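'Carboxyl esterase 2 (PDB 5MIF) is an alpha/beta hydrolase of a mycorrhizal truffle that probably hydrolyses carboxylic esters, in the manner of the archaea-like carboxylesterases. Local coordinates at residues Val84-Asn89 and Asn160-Ala165; Tyr114-Gly119 and Phe145-Leu150; Leu216-Thr221 and Thr315-Ala320. All coordinates share one frame; numbering follows the deposited sequence.

Contact 1: Val84-Asn89 and Asn160-Ala165; sequences VGPTGN and NEQCYA
Gln162 reaches Asn89 because its CG lies anti to its own carbonyl carbon (chi1 -77°) and the chain runs on extended past CG (chi2 -175°), carrying the amide off the helix to the loop's far end. OE1 makes the firmer bond, accepting from the backbone N of Thr149, while NE2, which has a partner elsewhere, gives a weak, bent hydrogen bond of 3.4 Å to Asn89 O. A glutamine suits because its amide can accept on one side and donate on the other. The type I beta turn from Gly85 to Gly88 rests on the helix mainly through apolar atoms. Pro86 CG meets Glu161 CB at 3.5 Å, the side chains crossing at about a right angle, while the Glu161 carboxylate bends away to a salt bridge with Arg206. Ala165 CB comes within 3.6 Å of Gly85 CA, as its small methyl allows, and Val84 CG2 lies 3.9 Å from Ala165 CB. Gly85 has phi 85°, where a side chain would strike the preceding carbonyl oxygen. With one long, bent hydrogen bond and otherwise van der Waals contact, the loop's place on helix 158-173 rests on fit of shape more than on polar bonding.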
loop_
_atom_site.group_PDB
_atom_site.type_symbol
_atom_site.label_atom_id
_atom_site.label_comp_id
_atom_site.label_asym_id
_atom_site.label_seq_id
_atom_site.Cartn_x
_atom_site.Cartn_y
_atom_site.Cartn_z
ATOM N N VAL A 84 0.826 34.390 14.748
ATOM C CA VAL A 84 0.826 33.424 15.847
ATOM C C VAL A 84 2.177 32.729 15.938
ATOM O O VAL A 84 3.016 32.872 15.047
ATOM C CB VAL A 84 -0.290 32.345 15.676
ATOM C CG1 VAL A 84 -1.661 33.006 15.554
ATOM C CG2 VAL A 84 -0.019 31.468 14.463
ATOM N N GLY A 85 2.391 31.967 17.005
ATOM C CA GLY A 85 3.597 31.170 17.092
ATOM C C GLY A 85 4.804 31.898 17.644
ATOM O O GLY A 85 4.726 33.085 17.974
ATOM N N PRO A 86 5.926 31.175 17.771
ATOM C CA PRO A 86 7.108 31.702 18.464
ATOM C C PRO A 86 7.701 32.958 17.843
ATOM O O PRO A 86 8.207 33.785 18.593
ATOM C CB PRO A 86 8.129 30.562 18.345
ATOM C CG PRO A 86 7.358 29.351 17.945
ATOM C CD PRO A 86 6.143 29.829 17.209
ATOM N N THR A 87 7.564 33.147 16.533
ATOM C CA THR A 87 8.170 34.307 15.873
ATOM C C THR A 87 7.188 35.432 15.597
ATOM O O THR A 87 7.561 36.453 15.028
ATOM C CB THR A 87 8.841 33.921 14.547
ATOM O OG1 THR A 87 7.844 33.532 13.597
ATOM C CG2 THR A 87 9.818 32.774 14.763
ATOM N N GLY A 88 5.925 35.227 15.953
ATOM C CA GLY A 88 4.903 36.213 15.665
ATOM C C GLY A 88 4.300 36.057 14.273
ATOM O O GLY A 88 3.307 36.701 13.951
ATOM N N ASN A 89 4.883 35.206 13.437
ATOM C CA ASN A 89 4.259 34.916 12.150
ATOM C C ASN A 89 4.463 33.477 11.692
ATOM O O ASN A 89 5.542 32.879 11.870
ATOM C CB ASN A 89 4.768 35.862 11.052
ATOM C CG ASN A 89 4.094 35.594 9.696
ATOM O OD1 ASN A 89 2.980 36.054 9.450
ATOM N ND2 ASN A 89 4.755 34.833 8.836
ATOM N N ASN A 160 8.386 23.192 14.895
ATOM C CA ASN A 160 7.348 22.403 15.538
ATOM C C ASN A 160 6.232 23.278 16.100
ATOM O O ASN A 160 5.046 23.009 15.882
ATOM C CB ASN A 160 7.948 21.564 16.664
ATOM C CG ASN A 160 9.194 20.814 16.221
ATOM O OD1 ASN A 160 10.189 21.424 15.836
ATOM N ND2 ASN A 160 9.146 19.491 16.282
ATOM N N GLU A 161 6.618 24.320 16.836
ATOM C CA GLU A 161 5.649 25.199 17.479
ATOM C C GLU A 161 4.950 26.090 16.462
ATOM O O GLU A 161 3.799 26.476 16.668
ATOM C CB GLU A 161 6.311 26.032 18.577
ATOM C CG GLU A 161 6.837 25.201 19.762
ATOM C CD GLU A 161 5.739 24.553 20.606
ATOM O OE1 GLU A 161 4.554 24.906 20.455
ATOM O OE2 GLU A 161 6.067 23.708 21.463
ATOM N N GLN A 162 5.641 26.435 15.378
ATOM C CA GLN A 162 4.990 27.169 14.298
ATOM C C GLN A 162 3.854 26.324 13.729
ATOM O O GLN A 162 2.734 26.804 13.562
ATOM C CB GLN A 162 5.978 27.513 13.178
ATOM C CG GLN A 162 6.918 28.678 13.482
ATOM C CD GLN A 162 7.779 29.041 12.289
ATOM O OE1 GLN A 162 8.363 28.169 11.645
ATOM N NE2 GLN A 162 7.831 30.331 11.964
ATOM N N CYS A 163 4.165 25.061 13.437
ATOM C CA CYS A 163 3.190 24.127 12.877
ATOM C C CYS A 163 2.044 23.917 13.848
ATOM O O CYS A 163 0.878 23.940 13.457
ATOM C CB CYS A 163 3.851 22.798 12.551
ATOM S SG CYS A 163 4.968 22.897 11.165
ATOM N N TYR A 164 2.380 23.717 15.117
ATOM C CA TYR A 164 1.354 23.576 16.137
ATOM C C TYR A 164 0.478 24.824 16.188
ATOM O O TYR A 164 -0.749 24.711 16.182
ATOM C CB TYR A 164 1.966 23.284 17.508
ATOM C CG TYR A 164 0.916 23.195 18.584
ATOM C CD1 TYR A 164 0.186 22.034 18.765
ATOM C CD2 TYR A 164 0.627 24.287 19.393
ATOM C CE1 TYR A 164 -0.785 21.950 19.738
ATOM C CE2 TYR A 164 -0.341 24.219 20.365
ATOM C CZ TYR A 164 -1.050 23.048 20.536
ATOM O OH TYR A 164 -2.027 22.977 21.510
ATOM N N ALA A 165 1.092 26.012 16.213
ATOM C CA ALA A 165 0.321 27.254 16.332
ATOM C C ALA A 165 -0.585 27.516 15.117
ATOM O O ALA A 165 -1.704 28.028 15.261
ATOM C CB ALA A 165 1.271 28.460 16.548
#

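Contact 2: Tyr114-Gly119 and Phe145-Leu150; sequences YFHGGG and FVDYTL
The imidazole of His116 lies in an offset stack on the Tyr148 ring, centroids 4.6 Å apart and planes 15° from parallel. The phenol slides toward the rim of the imidazole, which puts Tyr148 OH over that face, 3.3 Å from His116 CE1. From there the hydroxyl donates to His116 O at 2.8 Å, approaching from above the carbonyl plane, so one tyrosine both stacks on the histidine and holds its backbone. The Phe145 ring is nearly parallel to the imidazole but slid so far aside that the two barely overlap, and its CZ meets His116 CB at 3.6 Å. With chi1 at 75°, CG of His116 sits between its own backbone N and carbonyl carbon, and the ring turns back so that ND1 donates in the ring plane to Gly117 O at 2.6 Å. NE2 is bridged by a water to Asp147 OD1 and Tyr148 O. An alanine here would probably leave the Tyr148 ring without its stacking partner and Gly117 O without the ND1 donor, freeing the loop to shift. Beside the rings, Val146 N bonds straight to Tyr114 O at 3.2 Å, and a second water joins Tyr114 O, His116 N and Val146 O where the strands part. Strands 109-115 and 142-147 are the parallel strands of a beta-alpha-beta unit connected through helix 129-139. Tyr114 and Phe145 face that helix, whereas Phe115 packs on helix 158-173; strand 90-97 borders strand 142-147, and strand 184-189 borders strand 109-115.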
loop_
_atom_site.group_PDB
_atom_site.type_symbol
_atom_site.label_atom_id
_atom_site.label_comp_id
_atom_site.label_asym_id
_atom_site.label_seq_id
_atom_site.Cartn_x
_atom_site.Cartn_y
_atom_site.Cartn_z
ATOM N N TYR A 114 -0.912 20.034 6.121
ATOM C CA TYR A 114 0.237 19.319 5.588
ATOM C C TYR A 114 1.580 19.961 6.001
ATOM O O TYR A 114 1.766 21.167 5.880
ATOM C CB TYR A 114 0.160 19.195 4.051
ATOM C CG TYR A 114 1.135 18.131 3.581
ATOM C CD1 TYR A 114 0.771 16.789 3.578
ATOM C CD2 TYR A 114 2.453 18.459 3.250
ATOM C CE1 TYR A 114 1.660 15.806 3.214
ATOM C CE2 TYR A 114 3.351 17.481 2.881
ATOM C CZ TYR A 114 2.946 16.152 2.866
ATOM O OH TYR A 114 3.836 15.173 2.505
ATOM N N PHE A 115 2.506 19.134 6.487
ATOM C CA PHE A 115 3.815 19.582 6.936
ATOM C C PHE A 115 4.884 18.981 6.029
ATOM O O PHE A 115 5.121 17.777 6.057
ATOM C CB PHE A 115 4.035 19.192 8.400
ATOM C CG PHE A 115 2.840 19.461 9.259
ATOM C CD1 PHE A 115 2.521 20.760 9.634
ATOM C CD2 PHE A 115 1.996 18.425 9.641
ATOM C CE1 PHE A 115 1.397 21.024 10.401
ATOM C CE2 PHE A 115 0.861 18.679 10.398
ATOM C CZ PHE A 115 0.565 19.978 10.786
ATOM N N HIS A 116 5.503 19.820 5.199
ATOM C CA HIS A 116 6.371 19.327 4.126
ATOM C C HIS A 116 7.730 18.895 4.642
ATOM O O HIS A 116 8.154 19.296 5.734
ATOM C CB HIS A 116 6.537 20.401 3.051
ATOM C CG HIS A 116 7.447 21.526 3.444
ATOM N ND1 HIS A 116 8.825 21.422 3.399
ATOM C CD2 HIS A 116 7.177 22.783 3.875
ATOM C CE1 HIS A 116 9.362 22.572 3.777
ATOM N NE2 HIS A 116 8.384 23.413 4.073
ATOM N N GLY A 117 8.410 18.067 3.860
ATOM C CA GLY A 117 9.755 17.619 4.200
ATOM C C GLY A 117 10.793 18.458 3.470
ATOM O O GLY A 117 10.457 19.509 2.909
ATOM N N GLY A 118 12.031 17.970 3.447
ATOM C CA GLY A 118 13.167 18.731 2.961
ATOM C C GLY A 118 14.219 18.921 4.048
ATOM O O GLY A 118 14.991 19.882 4.018
ATOM N N GLY A 119 14.233 18.026 5.036
ATOM C CA GLY A 119 15.272 18.035 6.056
ATOM C C GLY A 119 15.287 19.262 6.960
ATOM O O GLY A 119 16.336 19.598 7.510
ATOM N N PHE A 145 -1.337 24.089 3.919
ATOM C CA PHE A 145 0.093 23.839 3.768
ATOM C C PHE A 145 0.887 24.858 4.597
ATOM O O PHE A 145 0.880 26.062 4.299
ATOM C CB PHE A 145 0.469 23.915 2.287
ATOM C CG PHE A 145 1.890 23.540 1.987
ATOM C CD1 PHE A 145 2.899 24.500 2.026
ATOM C CD2 PHE A 145 2.213 22.252 1.634
ATOM C CE1 PHE A 145 4.217 24.166 1.734
ATOM C CE2 PHE A 145 3.535 21.900 1.340
ATOM C CZ PHE A 145 4.539 22.863 1.383
ATOM N N VAL A 146 1.548 24.378 5.649
ATOM C CA VAL A 146 2.263 25.266 6.556
ATOM C C VAL A 146 3.685 25.519 6.061
ATOM O O VAL A 146 4.493 24.603 5.966
ATOM C CB VAL A 146 2.309 24.700 7.969
ATOM C CG1 VAL A 146 3.051 25.670 8.881
ATOM C CG2 VAL A 146 0.886 24.463 8.480
ATOM N N ASP A 147 3.969 26.772 5.730
ATOM C CA ASP A 147 5.280 27.158 5.218
ATOM C C ASP A 147 6.148 27.663 6.364
ATOM O O ASP A 147 6.455 28.852 6.459
ATOM C CB ASP A 147 5.107 28.221 4.116
ATOM C CG ASP A 147 6.355 28.404 3.254
ATOM O OD1 ASP A 147 7.288 27.572 3.304
ATOM O OD2 ASP A 147 6.383 29.389 2.493
ATOM N N TYR A 148 6.516 26.751 7.256
ATOM C CA TYR A 148 7.250 27.096 8.470
ATOM C C TYR A 148 8.675 27.595 8.143
ATOM O O TYR A 148 9.206 27.335 7.055
ATOM C CB TYR A 148 7.306 25.881 9.402
ATOM C CG TYR A 148 7.916 24.670 8.732
ATOM C CD1 TYR A 148 9.286 24.460 8.756
ATOM C CD2 TYR A 148 7.121 23.745 8.055
ATOM C CE1 TYR A 148 9.854 23.357 8.144
ATOM C CE2 TYR A 148 7.684 22.635 7.428
ATOM C CZ TYR A 148 9.046 22.450 7.474
ATOM O OH TYR A 148 9.617 21.350 6.856
ATOM N N THR A 149 9.299 28.288 9.088
ATOM C CA THR A 149 10.635 28.834 8.862
ATOM C C THR A 149 11.699 27.734 8.808
ATOM O O THR A 149 11.707 26.816 9.634
ATOM C CB THR A 149 11.010 29.834 9.960
ATOM O OG1 THR A 149 9.980 30.821 10.064
ATOM C CG2 THR A 149 12.339 30.506 9.640
ATOM N N LEU A 150 12.594 27.828 7.833
ATOM C CA LEU A 150 13.610 26.802 7.619
ATOM C C LEU A 150 14.878 27.017 8.458
ATOM O O LEU A 150 15.203 28.140 8.835
ATOM C CB LEU A 150 13.964 26.754 6.133
ATOM C CG LEU A 150 12.731 26.489 5.255
ATOM C CD1 LEU A 150 13.003 26.702 3.775
ATOM C CD2 LEU A 150 12.238 25.063 5.470
HETATM O O HOH W 1 4.146 22.217 4.875
HETATM O O HOH W 2 8.582 26.043 4.803
#

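Contact 3: Leu216-Thr221 and Thr315-Ala320; sequences LIYPAT and TIHGFA
Tyr218 OH accepts a hydrogen bond from Ala320 N at 2.9 Å, with an N-H...O angle of 150°, the donor in the plane of the phenol ring. The ring itself is held between two groups: Ile217 CG2 rests over one face, and Gly318 N over the opposite face, 3.3 Å from Tyr218 CZ. Glycine suits this place in the type II beta turn from Ile316 to Phe319, where a side chain would press on the preceding carbonyl oxygen. The Tyr218 edge points into the face of Phe319 in a T-shaped pair, planes at 82°, with Tyr218 CE2 3.7 Å from Phe319 CD2. Phe319 CG stands between its backbone N and carbonyl carbon (chi1 69°), a position that goes with this turn of its face to Tyr218. The turn bears His317, which hydrogen-bonds through NE2 to Ser190 OG and through ND1 to Asp287 OD2, consistent with the Ser-His-Asp catalytic triad of alpha/beta hydrolases, with the serine on what appears to be the nucleophile elbow. Tyr218 CD1 lies over the imidazole face, 3.6 Å from His317 CE1, with the planes oblique. Next to the hydroxyl, Ala320 CB meets Ile217 CG2 at 3.8 Å, joining the end of strand 213-217 to the loop ahead of helix 323-326.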
loop_
_atom_site.group_PDB
_atom_site.type_symbol
_atom_site.label_atom_id
_atom_site.label_comp_id
_atom_site.label_asym_id
_atom_site.label_seq_id
_atom_site.Cartn_x
_atom_site.Cartn_y
_atom_site.Cartn_z
ATOM N N LEU A 216 1.846 9.525 7.732
ATOM C CA LEU A 216 3.278 9.773 7.843
ATOM C C LEU A 216 3.982 9.043 6.697
ATOM O O LEU A 216 3.858 7.828 6.549
ATOM C CB LEU A 216 3.829 9.319 9.212
ATOM C CG LEU A 216 3.132 9.874 10.473
ATOM C CD1 LEU A 216 3.688 9.253 11.734
ATOM C CD2 LEU A 216 3.241 11.400 10.562
ATOM N N ILE A 217 4.683 9.801 5.860
ATOM C CA ILE A 217 5.373 9.249 4.700
ATOM C C ILE A 217 6.885 9.222 4.991
ATOM O O ILE A 217 7.475 10.281 5.159
ATOM C CB ILE A 217 5.078 10.104 3.433
ATOM C CG1 ILE A 217 3.586 10.391 3.303
ATOM C CG2 ILE A 217 5.606 9.446 2.169
ATOM C CD1 ILE A 217 3.272 11.412 2.205
ATOM N N TYR A 218 7.490 8.030 5.036
ATOM C CA TYR A 218 8.893 7.813 5.450
ATOM C C TYR A 218 9.334 8.827 6.501
ATOM O O TYR A 218 10.271 9.600 6.280
ATOM C CB TYR A 218 9.879 7.813 4.257
ATOM C CG TYR A 218 9.529 8.709 3.085
ATOM C CD1 TYR A 218 9.687 10.096 3.159
ATOM C CD2 TYR A 218 9.064 8.162 1.890
ATOM C CE1 TYR A 218 9.366 10.903 2.087
ATOM C CE2 TYR A 218 8.755 8.967 0.804
ATOM C CZ TYR A 218 8.902 10.328 0.913
ATOM O OH TYR A 218 8.575 11.107 -0.163
ATOM N N PRO A 219 8.630 8.852 7.638
ATOM C CA PRO A 219 8.855 9.910 8.620
ATOM C C PRO A 219 10.158 9.724 9.363
ATOM O O PRO A 219 10.618 8.588 9.523
ATOM C CB PRO A 219 7.676 9.751 9.576
ATOM C CG PRO A 219 7.412 8.287 9.557
ATOM C CD PRO A 219 7.693 7.832 8.142
ATOM N N ALA A 220 10.759 10.838 9.779
ATOM C CA ALA A 220 11.795 10.814 10.806
ATOM C C ALA A 220 11.069 10.789 12.140
ATOM O O ALA A 220 10.211 11.630 12.395
ATOM C CB ALA A 220 12.723 12.033 10.693
ATOM N N THR A 221 11.381 9.815 12.979
ATOM C CA THR A 221 10.694 9.697 14.255
ATOM C C THR A 221 11.674 9.724 15.414
ATOM O O THR A 221 11.292 9.984 16.556
ATOM C CB THR A 221 9.879 8.397 14.323
ATOM O OG1 THR A 221 10.763 7.290 14.116
ATOM C CG2 THR A 221 8.819 8.371 13.248
ATOM N N THR A 315 11.764 1.273 -4.189
ATOM C CA THR A 315 11.818 2.728 -4.260
ATOM C C THR A 315 12.606 3.293 -3.089
ATOM O O THR A 315 13.027 2.554 -2.199
ATOM C CB THR A 315 10.413 3.350 -4.310
ATOM O OG1 THR A 315 10.517 4.742 -4.660
ATOM C CG2 THR A 315 9.710 3.203 -2.977
ATOM N N ILE A 316 12.813 4.609 -3.112
ATOM C CA ILE A 316 13.735 5.284 -2.203
ATOM C C ILE A 316 13.094 6.478 -1.514
ATOM O O ILE A 316 11.990 6.892 -1.871
ATOM C CB ILE A 316 14.986 5.784 -2.959
ATOM C CG1 ILE A 316 14.581 6.801 -4.031
ATOM C CG2 ILE A 316 15.768 4.604 -3.547
ATOM C CD1 ILE A 316 15.729 7.333 -4.840
ATOM N N HIS A 317 13.807 7.037 -0.541
ATOM C CA HIS A 317 13.361 8.222 0.183
ATOM C C HIS A 317 12.985 9.348 -0.785
ATOM O O HIS A 317 13.681 9.583 -1.779
ATOM C CB HIS A 317 14.451 8.689 1.152
ATOM C CG HIS A 317 13.951 9.585 2.241
ATOM N ND1 HIS A 317 13.464 9.101 3.438
ATOM C CD2 HIS A 317 13.847 10.934 2.312
ATOM C CE1 HIS A 317 13.097 10.113 4.203
ATOM N NE2 HIS A 317 13.325 11.236 3.547
ATOM N N GLY A 318 11.868 10.016 -0.520
ATOM C CA GLY A 318 11.448 11.132 -1.343
ATOM C C GLY A 318 10.457 10.792 -2.447
ATOM O O GLY A 318 10.025 11.691 -3.171
ATOM N N PHE A 319 10.059 9.524 -2.571
ATOM C CA PHE A 319 9.255 9.140 -3.739
ATOM C C PHE A 319 7.916 9.870 -3.825
ATOM O O PHE A 319 7.354 10.003 -4.907
ATOM C CB PHE A 319 9.024 7.614 -3.799
ATOM C CG PHE A 319 8.120 7.046 -2.716
ATOM C CD1 PHE A 319 6.738 7.234 -2.749
ATOM C CD2 PHE A 319 8.647 6.231 -1.727
ATOM C CE1 PHE A 319 5.923 6.683 -1.775
ATOM C CE2 PHE A 319 7.838 5.661 -0.750
ATOM C CZ PHE A 319 6.476 5.888 -0.768
ATOM N N ALA A 320 7.416 10.366 -2.700
ATOM C CA ALA A 320 6.109 11.005 -2.684
ATOM C C ALA A 320 6.125 12.459 -3.168
ATOM O O ALA A 320 5.081 12.983 -3.542
ATOM C CB ALA A 320 5.505 10.928 -1.280
#

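Contact 1 is at the surface, its centre about 17 Å from that of the chain; the centres of contacts 2 and 3, both buried, are about 8 Å from it. Both buried contacts gather around strand ends of the same sheet and touch where Tyr114 OH, hydrogen-bonded to Asp189, packs on Ile217 CD1. Both hold aromatic clusters; contact 2 adds a strand-to-strand bond and bridging waters, while contact 3 has one bond, backbone amide to phenol oxygen, near the probable catalytic histidine. Contact 1 relies on small apolar groups and one weak bond. It joins contact 2 first through the Gln162 amide, which serves both, then by Cys163 SG packing on Phe115 and Tyr148; contact 2 is nested in the loop it closes.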